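Local coordinates for protein putative acyl-CoA dehydrogenase (Burkholderia xenovorans, PDB 5JSC) that is a putative member of the acyl-CoA dehydrogenase family, a four-chain assembly that binds flavin-adenine dinucleotide, at residues E38-A43 / E96-H101; D84-R89 / W323-G328; A204-A209 / R240-G245; E215-I220 / L228-F233. All blocks are in the same frame, centred on the assembly; numbering follows the deposited sequence. Where two conformers were deposited one is given.

Contact 1 (E38-A43 / E96-H101); sequences EAWCRA and ETLAKH. With EDO (1,2-ethanediol), chain O.
The His101 imidazole meets Cys41 and Glu38 of helix 28-44, one over a face and the other at an edge. Cys41 CB sits over the centre of one ring face, 3.6 Å from the centroid, a CH-pi contact. Glu38 OE1 lies at the ring edge, near the ring plane, and Thr97 O also lies at the edge. His101 NE2 donates a hydrogen bond to Glu38 OE1 of 2.7 Å, with an angle of 159° at the hydrogen. The bond arrives on the syn side of the carboxylate, somewhat out of its plane. The Arg42 guanidinium carries Glu38 CG over the centre of one face, while Arg42 NE makes a salt bridge of 2.7 Å to Glu38 OE2.

Glu38 CG is anti to the backbone N (chi1 173°), and the bend at chi2 sets CD beside His101 NE2. Thr97 CG2 lies 3.5 Å from Glu38 OE1. Leu98 CD2 touches both Cys41 SG, at 3.7 Å, and Trp40 CZ3, at 3.8 Å. Segments 38-43 and 96-101 run nearly parallel, their axes 23° apart, and belong to the helical N-terminal domain. Helix 53-66 packs on Trp40, and helix 103-122 on Leu98.

A water donates to Glu38 OE1 and accepts from Lys100 NZ. The Glu38 carboxylate is thus held by a histidine, an arginine and a water-linked lysine. Such surroundings would be expected to stabilise its negative charge.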
loop_
_atom_site.group_PDB
_atom_site.type_symbol
_atom_site.label_atom_id
_atom_site.label_comp_id
_atom_site.label_asym_id
_atom_site.label_seq_id
_atom_site.Cartn_x
_atom_site.Cartn_y
_atom_site.Cartn_z
ATOM N N GLU C 38 30.966 -13.254 -8.831
ATOM C CA GLU C 38 30.002 -14.331 -9.065
ATOM C C GLU C 38 30.693 -15.685 -9.164
ATOM O O GLU C 38 30.227 -16.676 -8.580
ATOM C CB GLU C 38 29.184 -14.057 -10.329
ATOM C CG GLU C 38 28.261 -15.211 -10.755
ATOM C CD GLU C 38 27.189 -15.576 -9.727
ATOM O OE1 GLU C 38 26.859 -14.739 -8.862
ATOM O OE2 GLU C 38 26.662 -16.710 -9.799
ATOM N N ALA C 39 31.803 -15.755 -9.907
ATOM C CA ALA C 39 32.538 -17.009 -10.007
ATOM C C ALA C 39 33.082 -17.441 -8.651
ATOM O O ALA C 39 33.080 -18.636 -8.324
ATOM C CB ALA C 39 33.676 -16.874 -11.021
ATOM N N TRP C 40 33.566 -16.483 -7.849
ATOM C CA TRP C 40 34.031 -16.823 -6.510
ATOM C C TRP C 40 32.898 -17.423 -5.683
ATOM O O TRP C 40 33.083 -18.435 -4.997
ATOM C CB TRP C 40 34.626 -15.585 -5.816
ATOM C CG TRP C 40 35.210 -15.913 -4.449
ATOM C CD1 TRP C 40 36.508 -16.248 -4.170
ATOM C CD2 TRP C 40 34.505 -15.982 -3.199
ATOM N NE1 TRP C 40 36.653 -16.510 -2.825
ATOM C CE2 TRP C 40 35.439 -16.355 -2.209
ATOM C CE3 TRP C 40 33.178 -15.759 -2.822
ATOM C CZ2 TRP C 40 35.086 -16.514 -0.870
ATOM C CZ3 TRP C 40 32.825 -15.920 -1.489
ATOM C CH2 TRP C 40 33.778 -16.294 -0.529
ATOM N N CYS C 41 31.707 -16.828 -5.764
ATOM C CA CYS C 41 30.559 -17.352 -5.027
ATOM C C CYS C 41 30.199 -18.766 -5.464
ATOM O O CYS C 41 29.918 -19.629 -4.623
ATOM C CB CYS C 41 29.358 -16.432 -5.215
ATOM S SG CYS C 41 29.502 -14.878 -4.344
ATOM N N ARG C 42 30.174 -19.017 -6.776
ATOM C CA ARG C 42 29.778 -20.335 -7.266
ATOM C C ARG C 42 30.760 -21.410 -6.839
ATOM O O ARG C 42 30.371 -22.567 -6.649
ATOM C CB ARG C 42 29.643 -20.318 -8.788
ATOM C CG ARG C 42 28.364 -19.665 -9.264
ATOM C CD ARG C 42 28.318 -19.505 -10.772
ATOM N NE ARG C 42 27.036 -18.943 -11.188
ATOM C CZ ARG C 42 26.831 -18.263 -12.314
ATOM N NH1 ARG C 42 25.619 -17.795 -12.588
ATOM N NH2 ARG C 42 27.831 -18.035 -13.153
ATOM N N ALA C 43 32.028 -21.051 -6.676
ATOM C CA ALA C 43 33.047 -22.030 -6.335
ATOM C C ALA C 43 33.263 -22.189 -4.837
ATOM O O ALA C 43 33.764 -23.237 -4.412
ATOM C CB ALA C 43 34.374 -21.652 -6.991
ATOM N N GLU C 96 26.031 -6.952 -3.240
ATOM C CA GLU C 96 24.872 -7.465 -3.969
ATOM C C GLU C 96 25.074 -8.923 -4.367
ATOM O O GLU C 96 24.203 -9.772 -4.131
ATOM C CB GLU C 96 24.593 -6.610 -5.206
ATOM C CG GLU C 96 23.379 -7.100 -5.951
ATOM C CD GLU C 96 23.195 -6.469 -7.309
ATOM O OE1 GLU C 96 23.643 -5.328 -7.530
ATOM O OE2 GLU C 96 22.573 -7.123 -8.175
ATOM N N THR C 97 26.230 -9.240 -4.959
ATOM C CA THR C 97 26.470 -10.607 -5.412
ATOM C C THR C 97 26.616 -11.561 -4.238
ATOM O O THR C 97 26.053 -12.661 -4.251
ATOM C CB THR C 97 27.713 -10.652 -6.295
ATOM O OG1 THR C 97 27.573 -9.682 -7.336
ATOM C CG2 THR C 97 27.901 -12.042 -6.919
ATOM N N LEU C 98 27.361 -11.163 -3.208
ATOM C CA LEU C 98 27.510 -12.034 -2.046
ATOM C C LEU C 98 26.164 -12.309 -1.391
ATOM O O LEU C 98 25.823 -13.465 -1.119
ATOM C CB LEU C 98 28.480 -11.415 -1.044
ATOM C CG LEU C 98 29.956 -11.477 -1.438
ATOM C CD1 LEU C 98 30.760 -10.532 -0.549
ATOM C CD2 LEU C 98 30.495 -12.898 -1.354
ATOM N N ALA C 99 25.369 -11.257 -1.162
ATOM C CA ALA C 99 24.067 -11.438 -0.520
ATOM C C ALA C 99 23.160 -12.341 -1.345
ATOM O O ALA C 99 22.375 -13.124 -0.789
ATOM C CB ALA C 99 23.397 -10.084 -0.298
ATOM N N LYS C 100 23.256 -12.250 -2.678
ATOM C CA LYS C 100 22.452 -13.096 -3.551
ATOM C C LYS C 100 22.739 -14.580 -3.333
ATOM O O LYS C 100 21.891 -15.421 -3.649
ATOM C CB LYS C 100 22.708 -12.701 -5.013
ATOM C CG LYS C 100 21.819 -13.402 -6.032
ATOM C CD LYS C 100 21.921 -12.751 -7.404
ATOM C CE LYS C 100 23.317 -12.855 -7.976
ATOM N NZ LYS C 100 23.403 -12.230 -9.332
ATOM N N HIS C 101 23.908 -14.919 -2.790
ATOM C CA HIS C 101 24.282 -16.298 -2.509
ATOM C C HIS C 101 24.288 -16.649 -1.030
ATOM O O HIS C 101 23.961 -17.792 -0.682
ATOM C CB HIS C 101 25.678 -16.596 -3.066
ATOM C CG HIS C 101 25.760 -16.574 -4.559
ATOM N ND1 HIS C 101 25.686 -17.721 -5.319
ATOM C CD2 HIS C 101 25.941 -15.556 -5.432
ATOM C CE1 HIS C 101 25.808 -17.409 -6.598
ATOM N NE2 HIS C 101 25.960 -16.101 -6.695
HETATM C C1 EDO O . 22.975 -4.248 -10.831
HETATM O O1 EDO O . 22.128 -4.635 -9.751
HETATM C C2 EDO O . 24.086 -5.272 -11.008
HETATM O O2 EDO O . 23.554 -6.592 -10.880
HETATM O O HOH W 1 25.867 -12.606 -10.125
#

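Contact 2 (D84-R89 / W323-G328); sequences DTIDTR and WLRDQG. With SO4 (sulfate ion), chain R; SO4 (sulfate ion), chain Q.
Asp326 of segment 323-328 receives the backbone N-H groups of Thr88 and Arg89 at the start of helix 88-101. The acidic side chain comes from a Schellman motif, in which Gly328, with positive phi, closes helix 298-325. The contact therefore joins a helix start in the N-terminal domain to a helix end in the C-terminal domain.

Thr88 N reaches the syn lone pair of Asp326 OD1 at 2.9 Å. Thr88 OG1 donates to the same oxygen at 2.7 Å, from above the carboxylate plane. Arg89 N binds Asp326 OD2 at 3.0 Å on the syn side. A water also donates to Asp326 OD1 and to Ile86 O.

The salt bridge uses the other side of OD2: Arg89 NE approaches the anti lone pair at 2.8 Å, with the oxygen close to the guanidinium plane. Asp87 OD1 lies near the same oxygen, but both are acceptors. Asp87 caps Ala90 N and pairs with Arg29.

A sulfate, probably from the crystallisation liquor, accepts from Arg89 NH1, Arg89 NH2 and Gln327 NE2. A second, too close to Arg325 NH2, is doubtfully placed. Trp323 packs on Pro24 of the second subunit.

The Arg325 chain is extended from CG to NE. Its NH1 makes a weak bond to Ile86 O. Arg325 NH1 also donates to Thr88 OG1 at 2.9 Å, 166° at the hydrogen and within the guanidinium plane.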
loop_
_atom_site.group_PDB
_atom_site.type_symbol
_atom_site.label_atom_id
_atom_site.label_comp_id
_atom_site.label_asym_id
_atom_site.label_seq_id
_atom_site.Cartn_x
_atom_site.Cartn_y
_atom_site.Cartn_z
ATOM N N ASP C 84 42.852 4.853 -4.098
ATOM C CA ASP C 84 42.938 5.841 -3.034
ATOM C C ASP C 84 41.563 6.296 -2.582
ATOM O O ASP C 84 41.416 6.725 -1.435
ATOM C CB ASP C 84 43.785 7.039 -3.475
ATOM C CG ASP C 84 45.287 6.778 -3.352
ATOM O OD1 ASP C 84 45.687 5.747 -2.773
ATOM O OD2 ASP C 84 46.076 7.622 -3.822
ATOM N N THR C 85 40.554 6.174 -3.436
ATOM C CA THR C 85 39.165 6.306 -3.029
ATOM C C THR C 85 38.557 4.921 -2.891
ATOM O O THR C 85 39.069 3.934 -3.426
ATOM C CB THR C 85 38.346 7.114 -4.048
ATOM O OG1 THR C 85 38.246 6.373 -5.271
ATOM C CG2 THR C 85 38.994 8.459 -4.329
ATOM N N ILE C 86 37.454 4.854 -2.160
ATOM C CA ILE C 86 36.658 3.634 -2.101
ATOM C C ILE C 86 35.678 3.676 -3.263
ATOM O O ILE C 86 34.883 4.614 -3.379
ATOM C CB ILE C 86 35.939 3.499 -0.748
ATOM C CG1 ILE C 86 36.975 3.232 0.358
ATOM C CG2 ILE C 86 34.871 2.397 -0.812
ATOM C CD1 ILE C 86 36.455 3.397 1.758
ATOM N N ASP C 87 35.760 2.672 -4.138
ATOM C CA ASP C 87 34.889 2.530 -5.305
ATOM C C ASP C 87 33.537 2.026 -4.810
ATOM O O ASP C 87 33.372 0.833 -4.540
ATOM C CB ASP C 87 35.541 1.576 -6.307
ATOM C CG ASP C 87 34.764 1.420 -7.609
ATOM O OD1 ASP C 87 33.551 1.697 -7.657
ATOM O OD2 ASP C 87 35.390 0.985 -8.605
ATOM N N THR C 88 32.570 2.951 -4.677
ATOM C CA THR C 88 31.262 2.602 -4.127
ATOM C C THR C 88 30.541 1.607 -5.018
ATOM O O THR C 88 29.881 0.687 -4.526
ATOM C CB THR C 88 30.393 3.857 -3.963
ATOM O OG1 THR C 88 31.201 4.955 -3.526
ATOM C CG2 THR C 88 29.302 3.610 -2.935
ATOM N N ARG C 89 30.646 1.780 -6.334
ATOM C CA ARG C 89 30.005 0.834 -7.242
ATOM C C ARG C 89 30.568 -0.570 -7.054
ATOM O O ARG C 89 29.822 -1.560 -7.070
ATOM C CB ARG C 89 30.178 1.300 -8.687
ATOM C CG ARG C 89 29.338 2.541 -9.008
ATOM C CD ARG C 89 29.737 3.198 -10.320
ATOM N NE ARG C 89 31.006 3.901 -10.183
ATOM C CZ ARG C 89 31.626 4.522 -11.177
ATOM N NH1 ARG C 89 31.096 4.513 -12.394
ATOM N NH2 ARG C 89 32.777 5.150 -10.957
ATOM N N TRP C 323 27.237 5.601 -8.130
ATOM C CA TRP C 323 27.868 6.383 -9.189
ATOM C C TRP C 323 28.104 7.823 -8.738
ATOM O O TRP C 323 29.182 8.395 -8.970
ATOM C CB TRP C 323 27.002 6.337 -10.455
ATOM C CG TRP C 323 27.407 7.347 -11.481
ATOM C CD1 TRP C 323 28.358 7.197 -12.461
ATOM C CD2 TRP C 323 26.899 8.675 -11.615
ATOM N NE1 TRP C 323 28.465 8.353 -13.195
ATOM C CE2 TRP C 323 27.583 9.278 -12.697
ATOM C CE3 TRP C 323 25.928 9.420 -10.928
ATOM C CZ2 TRP C 323 27.326 10.587 -13.108
ATOM C CZ3 TRP C 323 25.676 10.726 -11.344
ATOM C CH2 TRP C 323 26.372 11.289 -12.425
ATOM N N LEU C 324 27.113 8.425 -8.079
ATOM C CA LEU C 324 27.233 9.817 -7.662
ATOM C C LEU C 324 28.340 9.993 -6.628
ATOM O O LEU C 324 29.147 10.933 -6.725
ATOM C CB LEU C 324 25.889 10.308 -7.122
ATOM C CG LEU C 324 25.838 11.767 -6.674
ATOM C CD1 LEU C 324 26.323 12.709 -7.782
ATOM C CD2 LEU C 324 24.413 12.121 -6.228
ATOM N N ARG C 325 28.407 9.103 -5.636
ATOM C CA ARG C 325 29.490 9.195 -4.664
ATOM C C ARG C 325 30.840 9.031 -5.347
ATOM O O ARG C 325 31.823 9.691 -4.968
ATOM C CB ARG C 325 29.320 8.144 -3.565
ATOM C CG ARG C 325 30.240 8.406 -2.393
ATOM C CD ARG C 325 30.343 7.270 -1.372
ATOM N NE ARG C 325 31.482 7.576 -0.523
ATOM C CZ ARG C 325 32.709 7.086 -0.670
ATOM N NH1 ARG C 325 32.974 6.175 -1.588
ATOM N NH2 ARG C 325 33.667 7.477 0.150
ATOM N N ASP C 326 30.896 8.197 -6.384
ATOM C CA ASP C 326 32.129 7.975 -7.132
ATOM C C ASP C 326 32.485 9.131 -8.061
ATOM O O ASP C 326 33.543 9.082 -8.710
ATOM C CB ASP C 326 32.022 6.667 -7.924
ATOM C CG ASP C 326 32.052 5.443 -7.022
ATOM O OD1 ASP C 326 32.466 5.569 -5.845
ATOM O OD2 ASP C 326 31.688 4.343 -7.483
ATOM N N GLN C 327 31.641 10.159 -8.150
ATOM C CA GLN C 327 32.024 11.420 -8.772
ATOM C C GLN C 327 32.658 12.368 -7.768
ATOM O O GLN C 327 33.059 13.484 -8.139
ATOM C CB GLN C 327 30.811 12.102 -9.420
ATOM C CG GLN C 327 29.996 11.199 -10.339
ATOM C CD GLN C 327 30.851 10.535 -11.397
ATOM O OE1 GLN C 327 31.434 11.203 -12.258
ATOM N NE2 GLN C 327 30.938 9.210 -11.336
ATOM N N GLY C 328 32.764 11.946 -6.511
ATOM C CA GLY C 328 33.270 12.796 -5.457
ATOM C C GLY C 328 32.216 13.628 -4.768
ATOM O O GLY C 328 32.561 14.594 -4.083
HETATM S S SO4 R . 36.417 8.272 -0.772
HETATM O O1 SO4 R . 35.954 8.945 -1.978
HETATM O O2 SO4 R . 37.817 8.639 -0.550
HETATM O O3 SO4 R . 35.607 8.719 0.358
HETATM O O4 SO4 R . 36.304 6.833 -0.944
HETATM S S SO4 Q . 33.404 7.070 -13.895
HETATM O O1 SO4 Q . 34.089 7.579 -15.079
HETATM O O2 SO4 Q . 34.371 6.401 -13.026
HETATM O O3 SO4 Q . 32.795 8.178 -13.168
HETATM O O4 SO4 Q . 32.363 6.127 -14.298
HETATM O O HOH W 2 34.636 6.913 -4.741
#

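Contact 3 (A204-A209 / R240-G245); sequences AFVVDA and RSQMLG
Phe205 and Met243 form a non-hydrogen-bonded antiparallel pair, and their side chains share one face of the sheet. The short strand 243-244 lies at the edge of a four-stranded mixed sheet, beside strand 202-208, in the beta-rich middle part of this acyl-CoA dehydrogenase fold.

The two side chains cross at a slant. Met243 CG is anti to the backbone N (chi1 -177°), and the chain turns only at chi3. Its methyl CE thereby comes to 3.7 Å from Phe205 CZ, oblique to the ring. Met243 SD stands 5.5 Å from the ring centroid, also oblique, in a Met-aromatic contact. The Phe205 ring meets Tyr169 as well.

Ala204 and Leu244 turn to the other face, where their CB atoms are 4.0 Å apart. Val206 CG2 rests against the branched end of Leu244, 3.8 Å from CG. Helix 103-122 covers both Val206 and Leu244, and Leu253 of helix 250-286 packs on Ala204 and Leu244.

The backbones are joined by Leu244 N to Ala204 O and Val206 N to Gln242 O. One water links Ala204 N and Leu244 O. Another accepts from Asp208 N and Gln242 NE2.

The Gln242 chain bends at chi2 (-66°), which sets CD beside Val206 O. Gln242 NE2 mainly bonds Tyr131 OH, which also bonds Asp208 OD1. Gln242 NE2 makes a weak bond of 3.0 Å to Val206 O, bent to 124° at the hydrogen.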
loop_
_atom_site.group_PDB
_atom_site.type_symbol
_atom_site.label_atom_id
_atom_site.label_comp_id
_atom_site.label_asym_id
_atom_site.label_seq_id
_atom_site.Cartn_x
_atom_site.Cartn_y
_atom_site.Cartn_z
ATOM N N ALA C 204 36.125 9.557 18.374
ATOM C CA ALA C 204 36.258 8.209 17.838
ATOM C C ALA C 204 37.615 7.630 18.220
ATOM O O ALA C 204 38.623 8.341 18.204
ATOM C CB ALA C 204 36.115 8.218 16.315
ATOM N N PHE C 205 37.646 6.331 18.546
ATOM C CA PHE C 205 38.873 5.647 18.956
ATOM C C PHE C 205 38.988 4.298 18.266
ATOM O O PHE C 205 37.984 3.608 18.097
ATOM C CB PHE C 205 38.915 5.389 20.478
ATOM C CG PHE C 205 38.855 6.630 21.314
ATOM C CD1 PHE C 205 37.628 7.148 21.734
ATOM C CD2 PHE C 205 40.025 7.278 21.695
ATOM C CE1 PHE C 205 37.576 8.283 22.510
ATOM C CE2 PHE C 205 39.972 8.420 22.477
ATOM C CZ PHE C 205 38.751 8.924 22.884
ATOM N N VAL C 206 40.206 3.891 17.906
ATOM C CA VAL C 206 40.452 2.491 17.569
ATOM C C VAL C 206 40.826 1.761 18.849
ATOM O O VAL C 206 41.802 2.122 19.520
ATOM C CB VAL C 206 41.555 2.330 16.514
ATOM C CG1 VAL C 206 41.690 0.846 16.160
ATOM C CG2 VAL C 206 41.234 3.159 15.284
ATOM N N VAL C 207 40.048 0.738 19.193
ATOM C CA VAL C 207 40.225 0.006 20.443
ATOM C C VAL C 207 40.537 -1.446 20.103
ATOM O O VAL C 207 39.671 -2.176 19.604
ATOM C CB VAL C 207 38.995 0.118 21.352
ATOM C CG1 VAL C 207 39.258 -0.593 22.672
ATOM C CG2 VAL C 207 38.655 1.588 21.592
ATOM N N ASP C 208 41.773 -1.872 20.373
ATOM C CA ASP C 208 42.143 -3.257 20.121
ATOM C C ASP C 208 41.333 -4.183 21.018
ATOM O O ASP C 208 41.021 -3.844 22.162
ATOM C CB ASP C 208 43.640 -3.465 20.359
ATOM C CG ASP C 208 44.504 -2.729 19.343
ATOM O OD1 ASP C 208 44.009 -2.433 18.239
ATOM O OD2 ASP C 208 45.679 -2.444 19.650
ATOM N N ALA C 209 40.986 -5.358 20.487
ATOM C CA ALA C 209 40.115 -6.265 21.225
ATOM C C ALA C 209 40.754 -6.752 22.518
ATOM O O ALA C 209 40.038 -7.108 23.463
ATOM C CB ALA C 209 39.731 -7.458 20.345
ATOM N N ARG C 240 45.710 8.110 23.861
ATOM C CA ARG C 240 45.264 9.268 23.091
ATOM C C ARG C 240 45.625 9.126 21.619
ATOM O O ARG C 240 44.880 9.584 20.744
ATOM C CB ARG C 240 45.872 10.552 23.668
ATOM N N SER C 241 46.754 8.479 21.324
ATOM C CA SER C 241 47.183 8.265 19.948
ATOM C C SER C 241 46.276 7.319 19.171
ATOM O O SER C 241 46.477 7.156 17.961
ATOM C CB SER C 241 48.613 7.726 19.940
ATOM O OG SER C 241 48.693 6.522 20.680
ATOM N N GLN C 242 45.298 6.689 19.824
ATOM C CA GLN C 242 44.322 5.847 19.147
ATOM C C GLN C 242 43.069 6.608 18.742
ATOM O O GLN C 242 42.155 6.009 18.162
ATOM C CB GLN C 242 43.925 4.663 20.037
ATOM C CG GLN C 242 44.997 3.602 20.228
ATOM C CD GLN C 242 45.330 2.870 18.943
ATOM O OE1 GLN C 242 46.149 3.325 18.152
ATOM N NE2 GLN C 242 44.684 1.732 18.727
ATOM N N MET C 243 42.992 7.900 19.043
ATOM C CA MET C 243 41.843 8.684 18.614
ATOM C C MET C 243 41.884 8.894 17.108
ATOM O O MET C 243 42.941 9.182 16.537
ATOM C CB MET C 243 41.813 10.037 19.329
ATOM C CG MET C 243 40.590 10.871 18.976
ATOM S SD MET C 243 40.527 12.465 19.804
ATOM C CE MET C 243 40.286 11.939 21.501
ATOM N N LEU C 244 40.730 8.712 16.464
ATOM C CA LEU C 244 40.566 9.021 15.050
ATOM C C LEU C 244 40.041 10.443 14.917
ATOM O O LEU C 244 38.937 10.749 15.382
ATOM C CB LEU C 244 39.607 8.039 14.381
ATOM C CG LEU C 244 40.051 6.585 14.314
ATOM C CD1 LEU C 244 38.891 5.705 13.816
ATOM C CD2 LEU C 244 41.261 6.440 13.395
ATOM N N GLY C 245 40.825 11.304 14.279
ATOM C CA GLY C 245 40.417 12.678 14.134
ATOM C C GLY C 245 40.600 13.460 15.423
ATOM O O GLY C 245 41.184 12.997 16.409
HETATM O O HOH W 3 37.348 11.941 17.096
HETATM O O HOH W 4 43.630 0.237 21.238
#

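Contact 4 (E215-I220 / L228-F233); sequences EIAERI and LARLHF
Leu228 O takes two hydrogen bonds from opposite faces of its carbonyl plane, one from Ile220 N at 3.0 Å and one from Arg219 NE at 3.1 Å. The bends at chi2 and chi3 turn Arg219 NE back onto Leu228 O. The Arg219 guanidinium also pairs with Asp54, and Leu228 belongs to the flavin-adenine dinucleotide pocket. Leu228 CB packs on Ile220 CB. Ala229 CB lies 3.9 Å from Ile216 CG2 and also meets Arg219 CD. Arg230 faces both Ala217 and Glu218, a classic beta bulge: its O accepts from Ala217 N, and its N donates to Glu218 O. Leu231 lies side by side with Ile216, CD2 to CD1 3.6 Å. His232 exchanges two backbone bonds with Glu215. Their side chains point the same way, and Glu215 OE2 lies 3.4 Å from His232 CD2 at the ring edge. Arg230 NE and His232 ND1 both bind Asp174.

The two strands form an antiparallel hairpin. Strand 168-179 pairs with strand 228-233, Tyr187 of strand 186-192 packs on Ile216 and Leu231, and Gln363 of the third subunit packs on Glu218 and Ile220.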
loop_
_atom_site.group_PDB
_atom_site.type_symbol
_atom_site.label_atom_id
_atom_site.label_comp_id
_atom_site.label_asym_id
_atom_site.label_seq_id
_atom_site.Cartn_x
_atom_site.Cartn_y
_atom_site.Cartn_z
ATOM N N GLU C 215 35.150 -5.864 27.799
ATOM C CA GLU C 215 34.552 -7.144 28.144
ATOM C C GLU C 215 33.459 -7.487 27.146
ATOM O O GLU C 215 32.683 -6.618 26.733
ATOM C CB GLU C 215 33.985 -7.117 29.572
ATOM C CG GLU C 215 35.011 -6.672 30.611
ATOM C CD GLU C 215 34.439 -6.523 32.011
ATOM O OE1 GLU C 215 35.235 -6.342 32.957
ATOM O OE2 GLU C 215 33.204 -6.578 32.170
ATOM N N ILE C 216 33.421 -8.750 26.730
ATOM C CA ILE C 216 32.312 -9.247 25.921
ATOM C C ILE C 216 31.220 -9.656 26.904
ATOM O O ILE C 216 31.269 -10.737 27.497
ATOM C CB ILE C 216 32.731 -10.405 25.014
ATOM C CG1 ILE C 216 34.005 -10.041 24.235
ATOM C CG2 ILE C 216 31.604 -10.754 24.069
ATOM C CD1 ILE C 216 33.873 -8.806 23.340
ATOM N N ALA C 217 30.255 -8.763 27.117
ATOM C CA ALA C 217 29.282 -8.965 28.184
ATOM C C ALA C 217 28.256 -10.025 27.819
ATOM O O ALA C 217 27.742 -10.722 28.705
ATOM C CB ALA C 217 28.585 -7.644 28.510
ATOM N N GLU C 218 27.952 -10.163 26.534
ATOM C CA GLU C 218 26.861 -11.013 26.092
ATOM C C GLU C 218 27.025 -11.248 24.604
ATOM O O GLU C 218 27.347 -10.314 23.867
ATOM C CB GLU C 218 25.508 -10.340 26.388
ATOM C CG GLU C 218 24.280 -11.069 25.909
ATOM C CD GLU C 218 23.026 -10.223 26.055
ATOM O OE1 GLU C 218 23.122 -9.107 26.614
ATOM O OE2 GLU C 218 21.948 -10.669 25.612
ATOM N N ARG C 219 26.826 -12.489 24.170
ATOM C CA ARG C 219 26.693 -12.773 22.749
ATOM C C ARG C 219 25.213 -12.744 22.399
ATOM O O ARG C 219 24.385 -13.307 23.123
ATOM C CB ARG C 219 27.318 -14.122 22.388
ATOM C CG ARG C 219 28.834 -14.196 22.637
ATOM C CD ARG C 219 29.590 -13.073 21.937
ATOM N NE ARG C 219 29.315 -13.042 20.504
ATOM C CZ ARG C 219 29.968 -13.773 19.607
ATOM N NH1 ARG C 219 30.947 -14.581 19.991
ATOM N NH2 ARG C 219 29.642 -13.695 18.326
ATOM N N ILE C 220 24.880 -12.055 21.320
ATOM C CA ILE C 220 23.495 -11.741 20.982
ATOM C C ILE C 220 23.041 -12.638 19.838
ATOM O O ILE C 220 23.736 -12.765 18.823
ATOM C CB ILE C 220 23.350 -10.255 20.610
ATOM C CG1 ILE C 220 23.743 -9.376 21.800
ATOM C CG2 ILE C 220 21.930 -9.944 20.169
ATOM C CD1 ILE C 220 23.865 -7.901 21.454
ATOM N N LEU C 228 27.424 -11.210 16.946
ATOM C CA LEU C 228 26.952 -9.965 17.538
ATOM C C LEU C 228 27.230 -9.999 19.031
ATOM O O LEU C 228 27.126 -11.052 19.662
ATOM C CB LEU C 228 25.446 -9.757 17.311
ATOM C CG LEU C 228 24.900 -9.231 15.989
ATOM C CD1 LEU C 228 23.387 -9.389 15.980
ATOM C CD2 LEU C 228 25.278 -7.780 15.826
ATOM N N ALA C 229 27.579 -8.844 19.604
ATOM C CA ALA C 229 27.816 -8.838 21.045
ATOM C C ALA C 229 27.444 -7.504 21.672
ATOM O O ALA C 229 27.359 -6.465 21.005
ATOM C CB ALA C 229 29.277 -9.155 21.390
ATOM N N ARG C 230 27.225 -7.563 22.985
ATOM C CA ARG C 230 27.213 -6.387 23.841
ATOM C C ARG C 230 28.602 -6.242 24.441
ATOM O O ARG C 230 29.148 -7.202 24.991
ATOM C CB ARG C 230 26.159 -6.522 24.944
ATOM C CG ARG C 230 26.030 -5.314 25.866
ATOM C CD ARG C 230 24.748 -5.435 26.699
ATOM N NE ARG C 230 24.625 -4.396 27.713
ATOM C CZ ARG C 230 23.473 -4.004 28.259
ATOM N NH1 ARG C 230 22.320 -4.553 27.878
ATOM N NH2 ARG C 230 23.467 -3.050 29.186
ATOM N N LEU C 231 29.185 -5.057 24.297
ATOM C CA LEU C 231 30.504 -4.756 24.831
ATOM C C LEU C 231 30.344 -3.925 26.088
ATOM O O LEU C 231 29.650 -2.909 26.070
ATOM C CB LEU C 231 31.336 -3.973 23.820
ATOM C CG LEU C 231 31.431 -4.514 22.401
ATOM C CD1 LEU C 231 32.287 -3.575 21.581
ATOM C CD2 LEU C 231 32.004 -5.915 22.418
ATOM N N HIS C 232 30.995 -4.339 27.166
ATOM C CA HIS C 232 31.031 -3.543 28.383
ATOM C C HIS C 232 32.440 -3.005 28.582
ATOM O O HIS C 232 33.409 -3.770 28.574
ATOM C CB HIS C 232 30.605 -4.357 29.605
ATOM C CG HIS C 232 30.671 -3.578 30.882
ATOM N ND1 HIS C 232 29.840 -2.510 31.142
ATOM C CD2 HIS C 232 31.487 -3.691 31.956
ATOM C CE1 HIS C 232 30.131 -2.007 32.330
ATOM N NE2 HIS C 232 31.127 -2.706 32.845
ATOM N N PHE C 233 32.550 -1.694 28.754
ATOM C CA PHE C 233 33.828 -1.032 28.971
ATOM C C PHE C 233 33.935 -0.725 30.455
ATOM O O PHE C 233 33.186 0.108 30.977
ATOM C CB PHE C 233 33.932 0.241 28.135
ATOM C CG PHE C 233 33.971 -0.009 26.650
ATOM C CD1 PHE C 233 32.817 -0.343 25.957
ATOM C CD2 PHE C 233 35.162 0.100 25.950
ATOM C CE1 PHE C 233 32.850 -0.567 24.592
ATOM C CE2 PHE C 233 35.208 -0.127 24.583
ATOM C CZ PHE C 233 34.049 -0.457 23.902
HETATM O O HOH W 5 26.328 -13.790 18.225
#

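Overall arrangement
From the N terminus, helix 28-44 enters contact 1, which closes a loop when helix 88-101 reaches it. Contact 2 opens at the start of that same helix, before contact 1 has closed, so the two cross along the chain. Their nearest atoms are about 7 Å apart. Contact 2 closes far later, at the end of helix 298-325, and ties the N-terminal and C-terminal helical domains together. Contact 3 is nested inside this long loop and joins the edge strand 243-244 to strand 202-208 in one sheet. Contact 4 is nested in turn inside contact 3 and closes a short hairpin in a second sheet. Contacts 3 and 4 have centres about 19 Å apart.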